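Local coordinates for protein NAD-dependent dehydrogenase (Rhizobium meliloti, PDB 4Z0P) that reduces glyoxylate and hydroxypyruvate with NADPH as the hydride donor, as a member of the D-isomer specific 2-hydroxyacid dehydrogenase family, at residues V8-K13 with R30-L35; G25-R30 with V295-Q300; A189-T194 with F216-R221. One frame throughout, in Å; residues are numbered along the deposited sequence.

Interaction 1: residues V8-K13 with R30-L35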
ATOM      1  N   VAL A   8      -3.631 -36.685  14.096  1.00 22.53           N
ATOM      2  CA  VAL A   8      -3.179 -35.315  14.279  1.00 21.53           C
ATOM      3  C   VAL A   8      -4.327 -34.590  14.933  1.00 20.75           C
ATOM      4  O   VAL A   8      -5.448 -34.616  14.421  1.00 23.63           O
ATOM      5  CB  VAL A   8      -2.831 -34.595  12.952  1.00 25.16           C
ATOM      6  CG1 VAL A   8      -2.364 -33.168  13.211  1.00 26.73           C
ATOM      7  CG2 VAL A   8      -1.749 -35.344  12.199  1.00 28.16           C
ATOM      8  N   ILE A   9      -4.046 -33.988  16.079  1.00 20.05           N
ATOM      9  CA  ILE A   9      -5.013 -33.139  16.774  1.00 20.77           C
ATOM     10  C   ILE A   9      -4.933 -31.729  16.176  1.00 17.91           C
ATOM     11  O   ILE A   9      -3.846 -31.182  16.026  1.00 20.92           O
ATOM     12  CB  ILE A   9      -4.663 -33.043  18.265  1.00 22.17           C
ATOM     13  CG1 ILE A   9      -4.868 -34.406  18.936  1.00 23.60           C
ATOM     14  CG2 ILE A   9      -5.482 -31.965  18.959  1.00 22.54           C
ATOM     15  CD1 ILE A   9      -4.088 -34.575  20.229  1.00 26.01           C
ATOM     16  N   VAL A  10      -6.107 -31.170  15.885  1.00 21.83           N
ATOM     17  CA  VAL A  10      -6.240 -29.799  15.372  1.00 22.33           C
ATOM     18  C   VAL A  10      -7.095 -29.029  16.399  1.00 20.08           C
ATOM     19  O   VAL A  10      -8.265 -29.350  16.628  1.00 21.64           O
ATOM     20  CB  VAL A  10      -6.885 -29.780  13.973  1.00 23.03           C
ATOM     21  CG1 VAL A  10      -7.120 -28.345  13.505  1.00 25.66           C
ATOM     22  CG2 VAL A  10      -5.997 -30.518  12.969  1.00 24.87           C
ATOM     23  N   ASP A  11      -6.478 -28.029  17.039  1.00 21.09           N
ATOM     24  CA  ASP A  11      -7.163 -27.180  18.027  1.00 23.29           C
ATOM     25  C   ASP A  11      -6.812 -25.729  17.740  1.00 24.23           C
ATOM     26  O   ASP A  11      -5.970 -25.131  18.421  1.00 22.54           O
ATOM     27  CB  ASP A  11      -6.779 -27.566  19.453  1.00 24.56           C
ATOM     28  CG  ASP A  11      -7.591 -26.861  20.489  1.00 30.14           C
ATOM     29  OD1 ASP A  11      -8.612 -26.239  20.185  1.00 29.64           O
ATOM     30  OD2 ASP A  11      -7.206 -26.928  21.659  1.00 39.45           O
ATOM     31  N   LEU A  12      -7.479 -25.181  16.724  1.00 21.34           N
ATOM     32  CA  LEU A  12      -7.152 -23.880  16.168  1.00 23.92           C
ATOM     33  C   LEU A  12      -8.298 -22.920  16.291  1.00 28.41           C
ATOM     34  O   LEU A  12      -9.319 -23.115  15.636  1.00 26.91           O
ATOM     35  CB  LEU A  12      -6.851 -24.026  14.672  1.00 23.95           C
ATOM     36  CG  LEU A  12      -5.615 -24.839  14.299  1.00 23.20           C
ATOM     37  CD1 LEU A  12      -5.555 -25.056  12.787  1.00 26.50           C
ATOM     38  CD2 LEU A  12      -4.368 -24.162  14.795  1.00 22.17           C
ATOM     39  N   LYS A  13      -8.111 -21.844  17.063  1.00 22.24           N
ATOM     40  CA  LYS A  13      -9.150 -20.839  17.197  1.00 23.49           C
ATOM     41  C   LYS A  13      -9.010 -19.850  16.048  1.00 25.65           C
ATOM     42  O   LYS A  13      -8.591 -18.717  16.239  1.00 27.62           O
ATOM     43  CB  LYS A  13      -9.082 -20.147  18.555  1.00 29.27           C
ATOM     44  CG  LYS A  13     -10.266 -19.277  18.904  1.00 36.79           C
ATOM     45  CD  LYS A  13     -10.425 -19.167  20.425  1.00 58.55           C
ATOM     46  CE  LYS A  13     -11.465 -18.132  20.839  1.00 70.35           C
ATOM     47  NZ  LYS A  13     -10.891 -16.760  20.925  1.00134.98           N
ATOM     48  N   ARG A  30      -3.982 -40.411   7.988  1.00 30.54           N
ATOM     49  CA  ARG A  30      -4.078 -40.187   9.439  1.00 27.64           C
ATOM     50  C   ARG A  30      -5.465 -39.716   9.796  1.00 29.45           C
ATOM     51  O   ARG A  30      -6.066 -38.949   9.061  1.00 30.04           O
ATOM     52  CB  ARG A  30      -3.106 -39.087   9.896  1.00 29.26           C
ATOM     53  CG  ARG A  30      -1.655 -39.372   9.609  1.00 32.23           C
ATOM     54  CD  ARG A  30      -0.772 -38.237  10.055  1.00 29.53           C
ATOM     55  NE  ARG A  30       0.607 -38.534   9.687  1.00 29.52           N
ATOM     56  CZ  ARG A  30       1.448 -39.284  10.392  1.00 32.64           C
ATOM     57  NH1 ARG A  30       1.103 -39.828  11.556  1.00 29.73           N
ATOM     58  NH2 ARG A  30       2.670 -39.483   9.932  1.00 36.55           N
ATOM     59  N   GLU A  31      -5.941 -40.134  10.953  1.00 27.44           N
ATOM     60  CA  GLU A  31      -7.151 -39.578  11.523  1.00 27.16           C
ATOM     61  C   GLU A  31      -6.844 -38.147  11.952  1.00 29.04           C
ATOM     62  O   GLU A  31      -5.791 -37.895  12.534  1.00 29.56           O
ATOM     63  CB  GLU A  31      -7.616 -40.398  12.721  1.00 28.52           C
ATOM     64  CG  GLU A  31      -8.955 -39.917  13.267  1.00 33.80           C
ATOM     65  CD  GLU A  31      -9.420 -40.631  14.528  1.00 37.80           C
ATOM     66  OE1 GLU A  31      -8.690 -41.490  15.071  1.00 43.54           O
ATOM     67  OE2 GLU A  31     -10.535 -40.289  14.982  1.00 46.65           O
ATOM     68  N   VAL A  32      -7.740 -37.210  11.622  1.00 25.76           N
ATOM     69  CA  VAL A  32      -7.607 -35.808  12.016  1.00 23.34           C
ATOM     70  C   VAL A  32      -8.707 -35.576  13.039  1.00 26.75           C
ATOM     71  O   VAL A  32      -9.855 -35.888  12.782  1.00 29.42           O
ATOM     72  CB  VAL A  32      -7.763 -34.857  10.817  1.00 32.08           C
ATOM     73  CG1 VAL A  32      -7.624 -33.415  11.273  1.00 38.67           C
ATOM     74  CG2 VAL A  32      -6.705 -35.182   9.773  1.00 32.85           C
ATOM     75  N   ILE A  33      -8.340 -35.069  14.209  1.00 22.37           N
ATOM     76  CA  ILE A  33      -9.256 -34.886  15.326  1.00 21.92           C
ATOM     77  C   ILE A  33      -9.353 -33.377  15.552  1.00 25.50           C
ATOM     78  O   ILE A  33      -8.485 -32.781  16.194  1.00 22.89           O
ATOM     79  CB  ILE A  33      -8.746 -35.621  16.579  1.00 22.44           C
ATOM     80  CG1 ILE A  33      -8.546 -37.107  16.292  1.00 27.18           C
ATOM     81  CG2 ILE A  33      -9.708 -35.445  17.720  1.00 22.82           C
ATOM     82  CD1 ILE A  33      -7.843 -37.864  17.390  1.00 28.92           C
ATOM     83  N   ASP A  34     -10.411 -32.771  15.003  1.00 22.66           N
ATOM     84  CA  ASP A  34     -10.642 -31.345  15.114  1.00 22.52           C
ATOM     85  C   ASP A  34     -11.417 -31.073  16.394  1.00 24.48           C
ATOM     86  O   ASP A  34     -12.611 -31.402  16.498  1.00 20.90           O
ATOM     87  CB  ASP A  34     -11.426 -30.842  13.911  1.00 23.22           C
ATOM     88  CG  ASP A  34     -11.688 -29.348  13.941  1.00 28.67           C
ATOM     89  OD1 ASP A  34     -11.259 -28.634  14.876  1.00 24.85           O
ATOM     90  OD2 ASP A  34     -12.367 -28.867  12.990  1.00 32.77           O
ATOM     91  N   LEU A  35     -10.749 -30.455  17.350  1.00 20.61           N
ATOM     92  CA  LEU A  35     -11.356 -30.184  18.644  1.00 20.54           C
ATOM     93  C   LEU A  35     -12.413 -29.080  18.653  1.00 21.37           C
ATOM     94  O   LEU A  35     -13.085 -28.874  19.667  1.00 23.38           O
ATOM     95  CB  LEU A  35     -10.303 -29.984  19.720  1.00 22.11           C
ATOM     96  CG  LEU A  35      -9.331 -31.151  19.949  1.00 23.93           C
ATOM     97  CD1 LEU A  35      -8.402 -30.890  21.134  1.00 25.23           C
ATOM     98  CD2 LEU A  35     -10.049 -32.482  20.176  1.00 25.80           C
TER
HETATM   99  O   HOH W   1      -9.884 -26.476  15.688  1.00 24.43           O

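Interaction 2: residues G25-R30 with V295-Q300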
ATOM      1  N   GLY A  25      -8.935 -33.783   2.702  1.00 43.71           N
ATOM      2  CA  GLY A  25      -7.673 -34.240   2.128  1.00 43.18           C
ATOM      3  C   GLY A  25      -6.417 -33.867   2.916  1.00 50.74           C
ATOM      4  O   GLY A  25      -5.314 -34.143   2.457  1.00 46.37           O
ATOM      5  N   ALA A  26      -6.556 -33.270   4.100  1.00 40.13           N
ATOM      6  CA  ALA A  26      -5.392 -32.955   4.920  1.00 36.11           C
ATOM      7  C   ALA A  26      -4.896 -34.240   5.572  1.00 36.74           C
ATOM      8  O   ALA A  26      -5.688 -35.136   5.834  1.00 33.79           O
ATOM      9  CB  ALA A  26      -5.740 -31.933   5.985  1.00 39.49           C
ATOM     10  N   PHE A  27      -3.586 -34.312   5.807  1.00 31.26           N
ATOM     11  CA  PHE A  27      -2.950 -35.419   6.536  1.00 33.40           C
ATOM     12  C   PHE A  27      -3.387 -36.796   6.025  1.00 37.73           C
ATOM     13  O   PHE A  27      -3.989 -37.571   6.758  1.00 32.95           O
ATOM     14  CB  PHE A  27      -3.240 -35.258   8.025  1.00 27.32           C
ATOM     15  CG  PHE A  27      -2.821 -33.922   8.563  1.00 25.13           C
ATOM     16  CD1 PHE A  27      -1.479 -33.628   8.734  1.00 30.61           C
ATOM     17  CD2 PHE A  27      -3.766 -32.964   8.896  1.00 30.91           C
ATOM     18  CE1 PHE A  27      -1.082 -32.386   9.210  1.00 27.93           C
ATOM     19  CE2 PHE A  27      -3.368 -31.723   9.384  1.00 28.06           C
ATOM     20  CZ  PHE A  27      -2.026 -31.441   9.535  1.00 26.06           C
ATOM     21  N   PRO A  28      -3.113 -37.085   4.746  1.00 35.52           N
ATOM     22  CA  PRO A  28      -3.626 -38.330   4.174  1.00 37.97           C
ATOM     23  C   PRO A  28      -3.102 -39.539   4.944  1.00 35.03           C
ATOM     24  O   PRO A  28      -1.938 -39.561   5.342  1.00 39.05           O
ATOM     25  CB  PRO A  28      -3.132 -38.296   2.719  1.00 46.61           C
ATOM     26  CG  PRO A  28      -2.124 -37.209   2.648  1.00 46.34           C
ATOM     27  CD  PRO A  28      -2.448 -36.242   3.735  1.00 42.93           C
ATOM     28  N   GLY A  29      -3.980 -40.493   5.208  1.00 34.62           N
ATOM     29  CA  GLY A  29      -3.610 -41.707   5.932  1.00 39.17           C
ATOM     30  C   GLY A  29      -3.664 -41.595   7.451  1.00 39.32           C
ATOM     31  O   GLY A  29      -3.412 -42.588   8.135  1.00 35.73           O
ATOM     32  N   ARG A  30      -3.982 -40.411   7.988  1.00 30.54           N
ATOM     33  CA  ARG A  30      -4.078 -40.187   9.439  1.00 27.64           C
ATOM     34  C   ARG A  30      -5.465 -39.716   9.796  1.00 29.45           C
ATOM     35  O   ARG A  30      -6.066 -38.949   9.061  1.00 30.04           O
ATOM     36  CB  ARG A  30      -3.106 -39.087   9.896  1.00 29.26           C
ATOM     37  CG  ARG A  30      -1.655 -39.372   9.609  1.00 32.23           C
ATOM     38  CD  ARG A  30      -0.772 -38.237  10.055  1.00 29.53           C
ATOM     39  NE  ARG A  30       0.607 -38.534   9.687  1.00 29.52           N
ATOM     40  CZ  ARG A  30       1.448 -39.284  10.392  1.00 32.64           C
ATOM     41  NH1 ARG A  30       1.103 -39.828  11.556  1.00 29.73           N
ATOM     42  NH2 ARG A  30       2.670 -39.483   9.932  1.00 36.55           N
ATOM     43  N   VAL A 295      -0.081 -28.120   5.099  1.00 24.55           N
ATOM     44  CA  VAL A 295       1.027 -28.589   4.238  1.00 24.81           C
ATOM     45  C   VAL A 295       2.360 -28.523   4.994  1.00 25.58           C
ATOM     46  O   VAL A 295       3.168 -29.466   4.956  1.00 28.94           O
ATOM     47  CB  VAL A 295       1.082 -27.786   2.921  1.00 27.78           C
ATOM     48  CG1 VAL A 295       2.393 -28.030   2.164  1.00 32.81           C
ATOM     49  CG2 VAL A 295      -0.114 -28.151   2.059  1.00 33.10           C
ATOM     50  N   HIS A 296       2.578 -27.399   5.680  1.00 25.74           N
ATOM     51  CA  HIS A 296       3.767 -27.193   6.521  1.00 27.24           C
ATOM     52  C   HIS A 296       3.890 -28.256   7.613  1.00 27.86           C
ATOM     53  O   HIS A 296       4.950 -28.856   7.770  1.00 26.72           O
ATOM     54  CB  HIS A 296       3.757 -25.760   7.083  1.00 26.90           C
ATOM     55  CG  HIS A 296       4.386 -25.592   8.431  1.00 28.12           C
ATOM     56  ND1 HIS A 296       5.731 -25.335   8.602  1.00 34.56           N
ATOM     57  CD2 HIS A 296       3.833 -25.551   9.670  1.00 24.18           C
ATOM     58  CE1 HIS A 296       5.983 -25.166   9.890  1.00 35.77           C
ATOM     59  NE2 HIS A 296       4.850 -25.303  10.558  1.00 29.62           N
ATOM     60  N   VAL A 297       2.789 -28.523   8.317  1.00 24.69           N
ATOM     61  CA  VAL A 297       2.799 -29.537   9.368  1.00 25.08           C
ATOM     62  C   VAL A 297       3.082 -30.922   8.773  1.00 27.59           C
ATOM     63  O   VAL A 297       3.904 -31.675   9.325  1.00 28.05           O
ATOM     64  CB  VAL A 297       1.498 -29.544  10.195  1.00 24.50           C
ATOM     65  CG1 VAL A 297       1.488 -30.692  11.207  1.00 25.53           C
ATOM     66  CG2 VAL A 297       1.336 -28.231  10.954  1.00 27.23           C
ATOM     67  N   GLU A 298       2.409 -31.257   7.665  1.00 25.46           N
ATOM     68  CA  GLU A 298       2.658 -32.525   6.967  1.00 26.45           C
ATOM     69  C   GLU A 298       4.139 -32.711   6.627  1.00 31.08           C
ATOM     70  O   GLU A 298       4.714 -33.796   6.833  1.00 29.92           O
ATOM     71  CB  GLU A 298       1.848 -32.613   5.688  1.00 33.58           C
ATOM     72  CG  GLU A 298       0.389 -32.913   5.906  1.00 35.33           C
ATOM     73  CD  GLU A 298      -0.469 -32.617   4.690  1.00 88.21           C
ATOM     74  OE1 GLU A 298       0.073 -32.459   3.579  1.00 50.93           O
ATOM     75  OE2 GLU A 298      -1.702 -32.541   4.853  1.00 41.63           O
ATOM     76  N   HIS A 299       4.745 -31.645   6.112  1.00 29.94           N
ATOM     77  CA  HIS A 299       6.158 -31.670   5.688  1.00 32.08           C
ATOM     78  C   HIS A 299       7.069 -31.918   6.885  1.00 30.78           C
ATOM     79  O   HIS A 299       7.967 -32.761   6.817  1.00 33.10           O
ATOM     80  CB  HIS A 299       6.519 -30.369   4.951  1.00 35.06           C
ATOM     81  CG  HIS A 299       7.949 -30.294   4.497  1.00 45.52           C
ATOM     82  ND1 HIS A 299       8.486 -31.165   3.573  1.00 54.44           N
ATOM     83  CD2 HIS A 299       8.949 -29.442   4.833  1.00 49.94           C
ATOM     84  CE1 HIS A 299       9.756 -30.863   3.367  1.00 61.96           C
ATOM     85  NE2 HIS A 299      10.064 -29.822   4.123  1.00 49.72           N
ATOM     86  N   GLN A 300       6.802 -31.230   7.995  1.00 27.38           N
ATOM     87  CA  GLN A 300       7.602 -31.402   9.216  1.00 30.94           C
ATOM     88  C   GLN A 300       7.425 -32.778   9.843  1.00 29.50           C
ATOM     89  O   GLN A 300       8.408 -33.370  10.303  1.00 29.69           O
ATOM     90  CB  GLN A 300       7.306 -30.299  10.240  1.00 28.51           C
ATOM     91  CG  GLN A 300       7.746 -28.917   9.769  1.00 27.44           C
ATOM     92  CD  GLN A 300       9.218 -28.857   9.322  1.00 31.92           C
ATOM     93  OE1 GLN A 300      10.104 -29.359  10.009  1.00 34.31           O
ATOM     94  NE2 GLN A 300       9.477 -28.247   8.165  1.00 35.83           N
TER

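Interaction 3: residues A189-T194 with F216-R221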
ATOM      1  N   ALA A 189      20.497   5.373  18.029  1.00 24.68           N
ATOM      2  CA  ALA A 189      20.869   5.945  16.733  1.00 27.05           C
ATOM      3  C   ALA A 189      19.805   5.608  15.683  1.00 23.85           C
ATOM      4  O   ALA A 189      19.406   6.458  14.874  1.00 26.31           O
ATOM      5  CB  ALA A 189      22.232   5.429  16.309  1.00 33.15           C
ATOM      6  N   PHE A 190      19.354   4.355  15.709  1.00 24.37           N
ATOM      7  CA  PHE A 190      18.268   3.884  14.853  1.00 23.89           C
ATOM      8  C   PHE A 190      16.976   4.682  15.060  1.00 22.74           C
ATOM      9  O   PHE A 190      16.391   5.158  14.092  1.00 21.82           O
ATOM     10  CB  PHE A 190      18.079   2.365  15.050  1.00 23.92           C
ATOM     11  CG  PHE A 190      16.731   1.833  14.643  1.00 21.83           C
ATOM     12  CD1 PHE A 190      15.688   1.818  15.547  1.00 22.37           C
ATOM     13  CD2 PHE A 190      16.523   1.275  13.387  1.00 22.89           C
ATOM     14  CE1 PHE A 190      14.440   1.321  15.178  1.00 22.92           C
ATOM     15  CE2 PHE A 190      15.282   0.752  13.032  1.00 21.24           C
ATOM     16  CZ  PHE A 190      14.239   0.785  13.927  1.00 21.47           C
ATOM     17  N   LEU A 191      16.554   4.859  16.307  1.00 21.12           N
ATOM     18  CA  LEU A 191      15.315   5.607  16.597  1.00 22.16           C
ATOM     19  C   LEU A 191      15.397   7.041  16.099  1.00 23.02           C
ATOM     20  O   LEU A 191      14.445   7.543  15.501  1.00 22.03           O
ATOM     21  CB  LEU A 191      15.020   5.601  18.098  1.00 22.58           C
ATOM     22  CG  LEU A 191      14.675   4.242  18.700  1.00 24.45           C
ATOM     23  CD1 LEU A 191      14.698   4.323  20.219  1.00 23.17           C
ATOM     24  CD2 LEU A 191      13.315   3.736  18.218  1.00 21.78           C
ATOM     25  N   GLY A 192      16.539   7.699  16.315  1.00 23.25           N
ATOM     26  CA  GLY A 192      16.698   9.092  15.929  1.00 23.49           C
ATOM     27  C   GLY A 192      16.618   9.352  14.435  1.00 23.15           C
ATOM     28  O   GLY A 192      16.360  10.478  14.022  1.00 24.71           O
ATOM     29  N   ARG A 193      16.818   8.311  13.627  1.00 23.48           N
ATOM     30  CA  ARG A 193      16.666   8.383  12.171  1.00 24.44           C
ATOM     31  C   ARG A 193      15.273   7.989  11.668  1.00 25.09           C
ATOM     32  O   ARG A 193      14.977   8.204  10.495  1.00 25.30           O
ATOM     33  CB  ARG A 193      17.645   7.431  11.499  1.00 26.47           C
ATOM     34  CG  ARG A 193      19.091   7.831  11.638  1.00 30.94           C
ATOM     35  CD  ARG A 193      19.960   6.832  10.896  1.00 34.79           C
ATOM     36  NE  ARG A 193      19.705   6.848   9.459  1.00 34.68           N
ATOM     37  CZ  ARG A 193      20.227   5.994   8.578  1.00 39.84           C
ATOM     38  NH1 ARG A 193      21.023   5.006   8.969  1.00 31.81           N
ATOM     39  NH2 ARG A 193      19.945   6.116   7.292  1.00 36.97           N
ATOM     40  N   THR A 194      14.425   7.443  12.537  1.00 21.13           N
ATOM     41  CA  THR A 194      13.205   6.798  12.113  1.00 18.57           C
ATOM     42  C   THR A 194      12.022   7.749  12.143  1.00 22.59           C
ATOM     43  O   THR A 194      11.728   8.324  13.170  1.00 21.69           O
ATOM     44  CB  THR A 194      12.918   5.560  12.985  1.00 21.82           C
ATOM     45  OG1 THR A 194      13.951   4.601  12.734  1.00 21.95           O
ATOM     46  CG2 THR A 194      11.557   4.952  12.638  1.00 20.13           C
ATOM     47  N   PHE A 216       9.217   6.598  22.080  1.00 22.60           N
ATOM     48  CA  PHE A 216       8.568   7.469  21.083  1.00 21.14           C
ATOM     49  C   PHE A 216       9.222   8.863  21.029  1.00 20.34           C
ATOM     50  O   PHE A 216       9.346   9.442  19.937  1.00 23.13           O
ATOM     51  CB  PHE A 216       7.069   7.615  21.360  1.00 22.13           C
ATOM     52  CG  PHE A 216       6.301   6.295  21.394  1.00 22.53           C
ATOM     53  CD1 PHE A 216       6.562   5.275  20.473  1.00 21.73           C
ATOM     54  CD2 PHE A 216       5.332   6.075  22.359  1.00 21.43           C
ATOM     55  CE1 PHE A 216       5.866   4.075  20.514  1.00 21.26           C
ATOM     56  CE2 PHE A 216       4.633   4.875  22.408  1.00 23.19           C
ATOM     57  CZ  PHE A 216       4.913   3.869  21.506  1.00 22.72           C
ATOM     58  N   ALA A 217       9.655   9.368  22.187  1.00 23.17           N
ATOM     59  CA  ALA A 217      10.378  10.645  22.278  1.00 26.31           C
ATOM     60  C   ALA A 217      11.747  10.675  21.577  1.00 28.54           C
ATOM     61  O   ALA A 217      12.266  11.753  21.308  1.00 25.60           O
ATOM     62  CB  ALA A 217      10.528  11.056  23.728  1.00 28.79           C
ATOM     63  N   LYS A 218      12.323   9.502  21.308  1.00 24.17           N
ATOM     64  CA  LYS A 218      13.594   9.394  20.599  1.00 24.54           C
ATOM     65  C   LYS A 218      13.451   9.272  19.088  1.00 26.44           C
ATOM     66  O   LYS A 218      14.441   9.394  18.373  1.00 25.59           O
ATOM     67  CB  LYS A 218      14.414   8.225  21.146  1.00 26.63           C
ATOM     68  CG  LYS A 218      14.891   8.448  22.572  1.00 28.84           C
ATOM     69  CD  LYS A 218      15.677   7.218  23.022  1.00 37.50           C
ATOM     70  CE  LYS A 218      16.150   7.322  24.467  1.00 44.37           C
ATOM     71  NZ  LYS A 218      15.156   6.732  25.398  1.00 66.03           N
ATOM     72  N   LEU A 219      12.230   9.074  18.596  1.00 23.46           N
ATOM     73  CA  LEU A 219      11.985   9.007  17.148  1.00 22.30           C
ATOM     74  C   LEU A 219      12.230  10.348  16.485  1.00 23.42           C
ATOM     75  O   LEU A 219      12.184  11.396  17.128  1.00 23.98           O
ATOM     76  CB  LEU A 219      10.570   8.500  16.883  1.00 20.52           C
ATOM     77  CG  LEU A 219      10.329   7.037  17.277  1.00 20.93           C
ATOM     78  CD1 LEU A 219       8.843   6.658  17.200  1.00 22.70           C
ATOM     79  CD2 LEU A 219      11.120   6.102  16.372  1.00 22.98           C
ATOM     80  N   SER A 220      12.535  10.309  15.198  1.00 23.60           N
ATOM     81  CA  SER A 220      12.827  11.527  14.466  1.00 24.10           C
ATOM     82  C   SER A 220      11.657  12.499  14.396  1.00 27.39           C
ATOM     83  O   SER A 220      10.510  12.097  14.148  1.00 23.32           O
ATOM     84  CB  SER A 220      13.267  11.205  13.038  1.00 25.14           C
ATOM     85  OG  SER A 220      13.738  12.406  12.435  1.00 25.55           O
ATOM     86  N   ARG A 221      11.972  13.781  14.579  1.00 23.65           N
ATOM     87  CA  ARG A 221      11.022  14.872  14.266  1.00 25.66           C
ATOM     88  C   ARG A 221      11.435  15.632  13.023  1.00 27.31           C
ATOM     89  O   ARG A 221      10.839  16.655  12.721  1.00 28.53           O
ATOM     90  CB  ARG A 221      10.909  15.816  15.442  1.00 30.57           C
ATOM     91  CG  ARG A 221      10.822  15.015  16.740  1.00 36.70           C
ATOM     92  CD  ARG A 221      10.080  15.715  17.830  1.00 47.29           C
ATOM     93  NE  ARG A 221       8.684  15.868  17.453  1.00 43.33           N
ATOM     94  CZ  ARG A 221       7.700  14.995  17.673  1.00 60.74           C
ATOM     95  NH1 ARG A 221       6.484  15.349  17.283  1.00 35.87           N
ATOM     96  NH2 ARG A 221       7.884  13.813  18.295  1.00 34.74           N
TER
HETATM   97  O   HOH W   2      16.917  12.463  12.007  1.00 39.54           O

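Interaction 1: residues V8-K13 with R30-L35
Val-10 bonds to Ile-33 and Leu-35, the residues flanking its bridge partner Asp-34: its N donates to Ile-33 O at 2.9 Å, its O accepts from Leu-35 N at 2.8 Å. Two further bonds, Val-8 N to Glu-31 O and Ile-33 N to Val-8 O, continue the ladder, so strands 8-12 and 32-34 run parallel, their axes 24° apart. CA-H groups of Val-32, Ile-9 and Asp-34 add weaker contacts to the same carbonyl oxygens. On one face, apolar up to Asp-34, Val-10 CG2 meets Val-32 CG1 at 3.7 Å, and Val-8 CG2 rests against Arg-30 CD at 3.7 Å. On the other, with CG1 anti to the carbonyl carbon (chi1 -68°), Ile-9 presents CG2 to Leu-35 CD1 at 3.8 Å, and the Asp-11 side chain crosses that leucine at about a right angle. A water accepts from Leu-12 N and donates to Asp-34 OD1 at 2.7 Å, bridging the strands where the ladder ends; Ala-36 N also holds that oxygen. Further out, helix 16-23 covers Val-10 and Val-32 through Val-19 and Leu-23, completing a beta-alpha-beta unit, while Arg-30 bonds Ser-6 O through NH1 and salt-bridges Glu-305 through NH2, and Glu-31 pairs with Arg-43. Four main-chain bonds set the register, so pairing with 32-34, the outermost strand within this chain, depends little on side-chain identity.

Interaction 2: residues G25-R30 with V295-Q300
Glu-298 reaches from helix 290-305 to Phe-27 in the loop 25-30. From CB, a chi1 of -76° sets CG anti to the carbonyl carbon, and CG lies against the phenyl ring, 3.5 Å from Phe-27 CD1 and 3.7 Å from CE1. Beyond CG the chain is extended, and CD comes within 3.7 Å of Phe-27 N. At the tip OE2 accepts a hydrogen bond from Phe-27 N at 2.8 Å; the N-H points almost straight at it (167°), although the donor stands above the carboxylate plane. The same oxygen lies over one face of the phenyl ring, offset toward the rim, with ring and carboxylate planes 80° apart, and Pro-28 CD approaches it at 3.9 Å. The preceding residue, Val-297, places CG1 at the ring edge, 3.7 Å from Phe-27 CE1. An alanine in place of Glu-298 would probably leave Phe-27 N without its acceptor and open a gap over the ring face. Phe-27 also begins a type II turn closed by Arg-30 N to Phe-27 O at 3.1 Å. The loop links helix 16-23 to strand 32-34. The Phe-27 ring also touches Val-8 of strand 8-12 and meets the ring of Phe-294 of helix 290-305, while Val-297 also touches Phe-71 of strand 69-72, so the helix packs against the parallel sheet of this domain.

Interaction 3: residues A189-T194 with F216-R221
Thr-194 O accepts the hydrogen bond from Ser-220 N at 3.0 Å, the link that ties residues 189-194, on and after helix 187-193, to the loop after helix 213-216. The N-H is bent (144°) and the donor is tilted from the carbonyl plane. Around it Ser-220 CB touches both Thr-194 O and Gly-192 O at 3.3 Å, and a water that donates to Gly-192 O is hydrogen-bonded to Ser-220 OG, whose other partner is Asn-222 N. Beside this polar patch Leu-219 CA directs its hydrogen at Leu-191 O (3.3 Å), and Gly-192 CA does the same to Lys-218 O. The apolar part is leucine packing: Leu-191 CD2 meets Leu-219 CD2 at 3.7 Å, and that same methyl carbon of Leu-219 reaches Thr-194 CB at 3.9 Å. Leu-191 CD1 crosses the Lys-218 chain obliquely, nearest its CB at 4.0 Å. Thr-194 is itself fixed: OG1, anti to the carbonyl carbon (chi1 -66°), donates to Phe-190 O at 2.8 Å and sits over the centre of the Phe-190 ring. Arg-193 N reaches the same carbonyl oxygen from the opposite face of its plane, so two donors grip it. Farther out, Phe-190 and Thr-194 rest on Ile-167 of strand 165-169, and Leu-219 on Pro-228 just before strand 229-232. The contact joins the helix before strand 196-199 to the connection before its neighbour 229-232 in the Rossmann-type parallel sheet, with the Leu-191 side chain about 11 Å from the NADPH.

Interactions 1 and 2 belong to one corner of the molecule and share Arg-30 in sequence, though it makes its contact with Val-8 in interaction 1; Val-8 and Val-32 of the first pack on the ring of Phe-27 of the second, so sheet pairing and helix packing meet in one apolar patch. Interaction 3 lies in the other domain, its centre about 46 Å from either of theirs. All three are partly buried, yet they differ in chemistry: interaction 1 is a regular backbone ladder, interaction 2 rests on one carboxylate and an aromatic ring, and interaction 3 mixes a single backbone bond, a water and leucine packing. Along the chain interaction 3 is nested inside the long loop that interaction 2 closes.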